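Local coordinates for protein 2-dehydropantoate 2-reductase (Enterococcus faecium DO, PDB 5X20) that probably catalyses the reduction of ketopantoate to (R)-pantoate, a step in pantothenate biosynthesis, and is seen here with bound nicotinamide-adenine-dinucleotide, at residues D72-F77 against K96-L101; D89-I94 against E114-M119. All coordinates share one frame; numbering follows the deposited sequence.

Contact 1: D72-F77 against K96-L101; sequences DLIILF and KDTEVL. With NAD (nicotinamide-adenine-dinucleotide), chain G.
Leu73, Ile74 and Ile75 pair in register with Glu99, Val100 and Leu101 as neighbouring parallel strands of the Rossmann-type domain, the outer members of a beta-alpha-beta unit whose connecting helix is 83-90. The strand axes come within 4.7 Å, and their N-to-C directions differ by 14°. Three nearly straight bonds hold the middle: Ile74 uses both its N-H, toward Glu99 O, and its carbonyl, which takes Leu101 N, and Leu76 N then gives to Leu101 O. The bond at the entry is more bent, Glu99 N reaching Asp72 O at 3.0 Å with an N-H...O angle of 145° and the donor tilted from the carbonyl plane.

Leu76 reaches diagonally to Val100 on the side facing helix 83-90. Leu76 CB sits 3.8 Å from Leu101 O, and Leu76 CG stays 3.9 Å from that same oxygen. With CG anti to the carbonyl carbon (chi1 -59°), branch Leu76 CD1 ends against Val100 CG1 at 3.8 Å; Leu83 and Leu87 of helix 83-90 also touch Leu76. Farther back, Ile74 CG1 meets the methyl CG2 of Thr98.

The other face carries Leu73, Ile75, Glu99 and Leu101, with helix 157-168 packed on it through Leu163 and Leu167. Here Leu73 CD1 rests 3.8 Å from Glu99 CB. Strand 2-6 flanks 73-76 along its other edge. Where the strand runs out, the cofactor begins: Phe77 O is 3.3 Å from C5D of the dinucleotide, and ribose oxygen O4D lies at the edge of the Phe77 ring, near its plane.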
# COMPACT_ATOMS: atom_id res chain seq x y z
N ASP A 72 -5.76 -38.00 -21.07
CA ASP A 72 -6.62 -37.32 -22.04
C ASP A 72 -6.79 -35.82 -21.79
O ASP A 72 -7.15 -35.08 -22.71
CB ASP A 72 -8.02 -37.94 -21.96
CG ASP A 72 -7.99 -39.46 -22.15
OD1 ASP A 72 -7.36 -39.88 -23.17
OD2 ASP A 72 -8.55 -40.18 -21.26
N LEU A 73 -6.66 -35.40 -20.51
CA LEU A 73 -6.99 -34.05 -20.10
C LEU A 73 -6.01 -33.63 -19.04
O LEU A 73 -5.84 -34.35 -18.06
CB LEU A 73 -8.43 -33.92 -19.55
CG LEU A 73 -8.77 -32.56 -18.89
CD1 LEU A 73 -8.69 -31.41 -19.90
CD2 LEU A 73 -10.12 -32.58 -18.20
N ILE A 74 -5.34 -32.51 -19.28
CA ILE A 74 -4.47 -31.85 -18.29
C ILE A 74 -5.11 -30.55 -17.85
O ILE A 74 -5.48 -29.73 -18.68
CB ILE A 74 -3.11 -31.52 -18.86
CG1 ILE A 74 -2.44 -32.78 -19.38
CG2 ILE A 74 -2.25 -30.86 -17.79
CD1 ILE A 74 -1.11 -32.54 -20.12
N ILE A 75 -5.32 -30.42 -16.54
CA ILE A 75 -5.88 -29.20 -15.96
C ILE A 75 -4.79 -28.48 -15.23
O ILE A 75 -4.22 -29.00 -14.28
CB ILE A 75 -7.01 -29.47 -15.00
CG1 ILE A 75 -8.12 -30.23 -15.74
CG2 ILE A 75 -7.54 -28.15 -14.46
CD1 ILE A 75 -9.34 -30.55 -14.88
N LEU A 76 -4.45 -27.28 -15.69
CA LEU A 76 -3.36 -26.54 -15.08
C LEU A 76 -3.90 -25.78 -13.93
O LEU A 76 -4.91 -25.09 -14.09
CB LEU A 76 -2.73 -25.58 -16.09
CG LEU A 76 -2.15 -26.21 -17.35
CD1 LEU A 76 -2.08 -25.18 -18.47
CD2 LEU A 76 -0.76 -26.83 -17.13
N PHE A 77 -3.23 -25.90 -12.79
CA PHE A 77 -3.61 -25.21 -11.57
C PHE A 77 -2.41 -24.82 -10.70
O PHE A 77 -2.55 -24.69 -9.48
CB PHE A 77 -4.63 -26.02 -10.77
CG PHE A 77 -6.03 -25.50 -10.89
CD1 PHE A 77 -6.30 -24.15 -10.73
CD2 PHE A 77 -7.08 -26.36 -11.17
CE1 PHE A 77 -7.59 -23.66 -10.85
CE2 PHE A 77 -8.37 -25.88 -11.29
CZ PHE A 77 -8.63 -24.53 -11.12
N LYS A 96 -1.07 -35.88 -29.11
CA LYS A 96 -1.92 -35.41 -30.20
C LYS A 96 -3.29 -34.92 -29.80
O LYS A 96 -3.76 -33.90 -30.29
CB LYS A 96 -2.07 -36.50 -31.27
CG LYS A 96 -1.87 -36.06 -32.72
CD LYS A 96 -3.17 -35.63 -33.40
CE LYS A 96 -2.91 -34.57 -34.47
NZ LYS A 96 -2.84 -35.12 -35.86
N ASP A 97 -3.92 -35.68 -28.94
CA ASP A 97 -5.30 -35.47 -28.64
C ASP A 97 -5.53 -34.92 -27.25
O ASP A 97 -6.66 -34.70 -26.89
CB ASP A 97 -6.06 -36.79 -28.78
CG ASP A 97 -6.30 -37.18 -30.23
OD1 ASP A 97 -6.47 -36.28 -31.09
OD2 ASP A 97 -6.29 -38.39 -30.52
N THR A 98 -4.47 -34.70 -26.46
CA THR A 98 -4.67 -34.28 -25.09
C THR A 98 -5.25 -32.87 -24.99
O THR A 98 -4.65 -31.92 -25.47
CB THR A 98 -3.36 -34.32 -24.30
OG1 THR A 98 -2.65 -35.48 -24.70
CG2 THR A 98 -3.65 -34.37 -22.81
N GLU A 99 -6.40 -32.75 -24.37
CA GLU A 99 -6.94 -31.44 -24.03
C GLU A 99 -6.14 -30.80 -22.85
O GLU A 99 -5.78 -31.50 -21.88
CB GLU A 99 -8.41 -31.56 -23.70
CG GLU A 99 -9.23 -32.04 -24.89
CD GLU A 99 -10.73 -32.07 -24.60
OE1 GLU A 99 -11.10 -31.95 -23.40
OE2 GLU A 99 -11.52 -32.18 -25.56
N VAL A 100 -5.82 -29.53 -22.98
CA VAL A 100 -5.13 -28.79 -21.92
C VAL A 100 -5.99 -27.60 -21.50
O VAL A 100 -6.30 -26.72 -22.28
CB VAL A 100 -3.76 -28.30 -22.39
CG1 VAL A 100 -3.05 -27.57 -21.27
CG2 VAL A 100 -2.91 -29.48 -22.86
N LEU A 101 -6.43 -27.62 -20.24
CA LEU A 101 -7.31 -26.58 -19.73
C LEU A 101 -6.59 -25.74 -18.69
O LEU A 101 -6.06 -26.27 -17.69
CB LEU A 101 -8.55 -27.22 -19.11
CG LEU A 101 -9.52 -26.31 -18.36
CD1 LEU A 101 -10.20 -25.31 -19.29
CD2 LEU A 101 -10.57 -27.14 -17.63
PA NAD G . -1.45 -23.01 -4.33
O1A NAD G . -0.39 -22.02 -3.96
O2A NAD G . -2.25 -23.74 -3.25
O5B NAD G . -0.75 -24.17 -5.18
C5B NAD G . 0.06 -23.86 -6.30
C4B NAD G . 1.27 -24.77 -6.36
O4B NAD G . 2.17 -24.30 -5.39
C3B NAD G . 1.00 -26.24 -6.02
O3B NAD G . 1.85 -27.03 -6.78
C2B NAD G . 1.39 -26.32 -4.58
O2B NAD G . 1.75 -27.61 -4.09
C1B NAD G . 2.57 -25.38 -4.61
N9A NAD G . 2.83 -24.92 -3.25
C8A NAD G . 1.93 -24.44 -2.40
N7A NAD G . 2.52 -24.14 -1.24
C5A NAD G . 3.80 -24.47 -1.35
C6A NAD G . 4.97 -24.42 -0.46
N6A NAD G . 4.89 -23.95 0.81
N1A NAD G . 6.11 -24.88 -0.98
C2A NAD G . 6.23 -25.33 -2.24
N3A NAD G . 5.21 -25.44 -3.11
C4A NAD G . 4.00 -25.00 -2.69
O3 NAD G . -2.36 -22.18 -5.34
PN NAD G . -3.93 -22.32 -5.60
O1N NAD G . -4.59 -21.51 -4.48
O2N NAD G . -4.41 -23.71 -5.90
O5D NAD G . -4.06 -21.37 -6.88
C5D NAD G . -3.89 -21.91 -8.18
C4D NAD G . -4.50 -20.99 -9.25
O4D NAD G . -5.92 -20.89 -9.02
C3D NAD G . -3.91 -19.61 -9.07
O3D NAD G . -3.69 -18.95 -10.30
C2D NAD G . -4.97 -18.88 -8.23
O2D NAD G . -4.94 -17.46 -8.37
C1D NAD G . -6.23 -19.52 -8.77
N1N NAD G . -7.41 -19.44 -7.91
C2N NAD G . -7.29 -19.78 -6.61
C3N NAD G . -8.41 -19.68 -5.77
C7N NAD G . -8.38 -20.10 -4.31
O7N NAD G . -9.41 -19.99 -3.65
N7N NAD G . -7.33 -20.73 -3.78
C4N NAD G . -9.64 -19.30 -6.34
C5N NAD G . -9.72 -19.01 -7.73
C6N NAD G . -8.61 -19.12 -8.52

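Contact 2: D89-I94 against E114-M119; sequences DIQSLI and EKFVPM
The CA atoms come nearest at two pairs, Gln91 and Phe116 at 6.7 Å, Ile94 and Val117 at 6.9 Å, with the chain after helix 83-90 in a short 3-10 turn and the facing 114-119 segment without regular structure. Gln91 gives the polar link. Its bent side chain brings Gln91 NE2 to Phe116 O at 2.8 Å, with an N-H...O angle of 154°. The donor lies in the carbonyl plane, on a lone pair, and the oxygen in turn lies close to the amide plane of Gln91, a geometry that suits the bond and probably steadies the turn of the amide.

The same side chain also meets the ring of Phe116: Gln91 CG comes in at the edge, in the ring plane, 3.4 Å from Phe116 CD2, while the amide stands almost perpendicular to the ring, 89° between planes. In this Rossmann-type domain the contact joins the turn that follows helix 83-90 to the loop between helix 109-113 and strand 122-127, and Phe116 also packs on Leu87 and Gln88 of helix 83-90.

Ile94 and Val117 form the apolar half, crossing at about a right angle. Ile94 CG2 touches both methyls of Val117, lying 4.0 Å from Val117 CG2; the place of Ile94 CD1 is less certain.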
# COMPACT_ATOMS: atom_id res chain seq x y z
N ASP A 89 8.32 -29.43 -17.71
CA ASP A 89 8.53 -30.72 -17.08
C ASP A 89 7.56 -31.79 -17.53
O ASP A 89 7.86 -32.93 -17.41
CB ASP A 89 8.49 -30.59 -15.55
CG ASP A 89 9.70 -29.93 -14.99
OD1 ASP A 89 10.70 -29.81 -15.72
OD2 ASP A 89 9.66 -29.48 -13.84
N ILE A 90 6.39 -31.43 -18.01
CA ILE A 90 5.38 -32.42 -18.33
C ILE A 90 5.08 -32.48 -19.82
O ILE A 90 4.08 -33.09 -20.23
CB ILE A 90 4.05 -32.15 -17.55
CG1 ILE A 90 3.33 -30.89 -18.05
CG2 ILE A 90 4.34 -32.02 -16.07
CD1 ILE A 90 1.88 -30.82 -17.67
N GLN A 91 5.89 -31.83 -20.65
CA GLN A 91 5.58 -31.76 -22.08
C GLN A 91 5.37 -33.12 -22.72
O GLN A 91 4.48 -33.30 -23.57
CB GLN A 91 6.56 -30.91 -22.88
CG GLN A 91 5.83 -29.89 -23.74
CD GLN A 91 6.50 -29.61 -25.07
OE1 GLN A 91 7.66 -29.96 -25.29
NE2 GLN A 91 5.76 -28.98 -25.97
N SER A 92 6.18 -34.07 -22.30
CA SER A 92 6.09 -35.42 -22.83
C SER A 92 4.70 -36.00 -22.66
O SER A 92 4.39 -37.01 -23.29
CB SER A 92 7.10 -36.32 -22.15
OG SER A 92 6.77 -36.53 -20.78
N LEU A 93 3.90 -35.42 -21.79
CA LEU A 93 2.52 -35.88 -21.59
C LEU A 93 1.57 -35.29 -22.59
O LEU A 93 0.44 -35.73 -22.69
CB LEU A 93 2.06 -35.40 -20.23
CG LEU A 93 1.33 -36.32 -19.31
CD1 LEU A 93 2.08 -37.63 -19.24
CD2 LEU A 93 1.25 -35.65 -17.95
N ILE A 94 2.03 -34.26 -23.28
CA ILE A 94 1.19 -33.60 -24.23
C ILE A 94 1.25 -34.29 -25.58
O ILE A 94 2.14 -34.06 -26.39
CB ILE A 94 1.50 -32.08 -24.40
CG1 ILE A 94 2.38 -31.56 -23.24
CG2 ILE A 94 0.21 -31.30 -24.61
CD1 ILE A 94 1.85 -30.35 -22.49
N GLU A 114 0.78 -21.90 -25.50
CA GLU A 114 1.02 -22.08 -26.92
C GLU A 114 2.47 -22.40 -27.30
O GLU A 114 2.72 -22.91 -28.40
CB GLU A 114 0.63 -20.84 -27.70
CG GLU A 114 -0.86 -20.77 -27.98
CD GLU A 114 -1.38 -19.34 -28.16
OE1 GLU A 114 -0.59 -18.46 -28.55
OE2 GLU A 114 -2.58 -19.06 -27.90
N LYS A 115 3.42 -22.17 -26.41
CA LYS A 115 4.78 -22.65 -26.63
C LYS A 115 4.95 -24.14 -26.45
O LYS A 115 5.93 -24.68 -26.93
CB LYS A 115 5.79 -21.92 -25.77
CG LYS A 115 5.48 -20.47 -25.57
CD LYS A 115 6.65 -19.54 -25.62
CE LYS A 115 7.70 -19.88 -24.56
NZ LYS A 115 8.31 -18.63 -23.96
N PHE A 116 4.01 -24.81 -25.79
CA PHE A 116 4.11 -26.23 -25.50
C PHE A 116 2.97 -27.06 -26.07
O PHE A 116 3.08 -28.25 -26.18
CB PHE A 116 4.10 -26.45 -23.99
CG PHE A 116 5.26 -25.84 -23.32
CD1 PHE A 116 5.25 -24.51 -22.94
CD2 PHE A 116 6.38 -26.60 -23.07
CE1 PHE A 116 6.37 -23.91 -22.36
CE2 PHE A 116 7.49 -26.03 -22.49
CZ PHE A 116 7.49 -24.68 -22.14
N VAL A 117 1.86 -26.44 -26.41
CA VAL A 117 0.66 -27.20 -26.74
C VAL A 117 0.14 -26.68 -28.04
O VAL A 117 0.08 -25.48 -28.24
CB VAL A 117 -0.43 -27.01 -25.66
CG1 VAL A 117 -1.67 -27.88 -25.97
CG2 VAL A 117 0.11 -27.33 -24.27
N PRO A 118 -0.27 -27.57 -28.93
CA PRO A 118 -0.91 -27.14 -30.17
C PRO A 118 -2.20 -26.38 -29.87
O PRO A 118 -2.95 -26.70 -28.93
CB PRO A 118 -1.23 -28.45 -30.91
CG PRO A 118 -0.79 -29.58 -30.02
CD PRO A 118 -0.01 -29.03 -28.88
N MET A 119 -2.42 -25.37 -30.67
CA MET A 119 -3.47 -24.42 -30.45
C MET A 119 -4.83 -25.10 -30.30
O MET A 119 -5.63 -24.75 -29.42
CB MET A 119 -3.48 -23.44 -31.62
CG MET A 119 -4.48 -22.32 -31.45
SD MET A 119 -3.79 -21.05 -30.38
CE MET A 119 -4.89 -19.65 -30.61

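In the fold
The two contacts interleave along the chain: helix 83-90 and the turn after it link the paired strands of contact 1, and the 114-119 loop of contact 2 comes later, after strand 99-102 and helix 109-113. Their centres are 9 Å apart, and Val100 joins them, its CG2 lying 3.7 Å from Val117 CG1 and 4.0 Å from Ile94 CG2. Ile74 CG2 meets Ile90 CD1 at 4.1 Å. Contact 1 runs to the dinucleotide at its Phe77 end; the Ile75 side chain is about 8 Å from that of Met11, a cofactor-binding residue. Contact 2 lies at the surface, the Phe116 side chain about 12 Å from that of cofactor-binding Gln82.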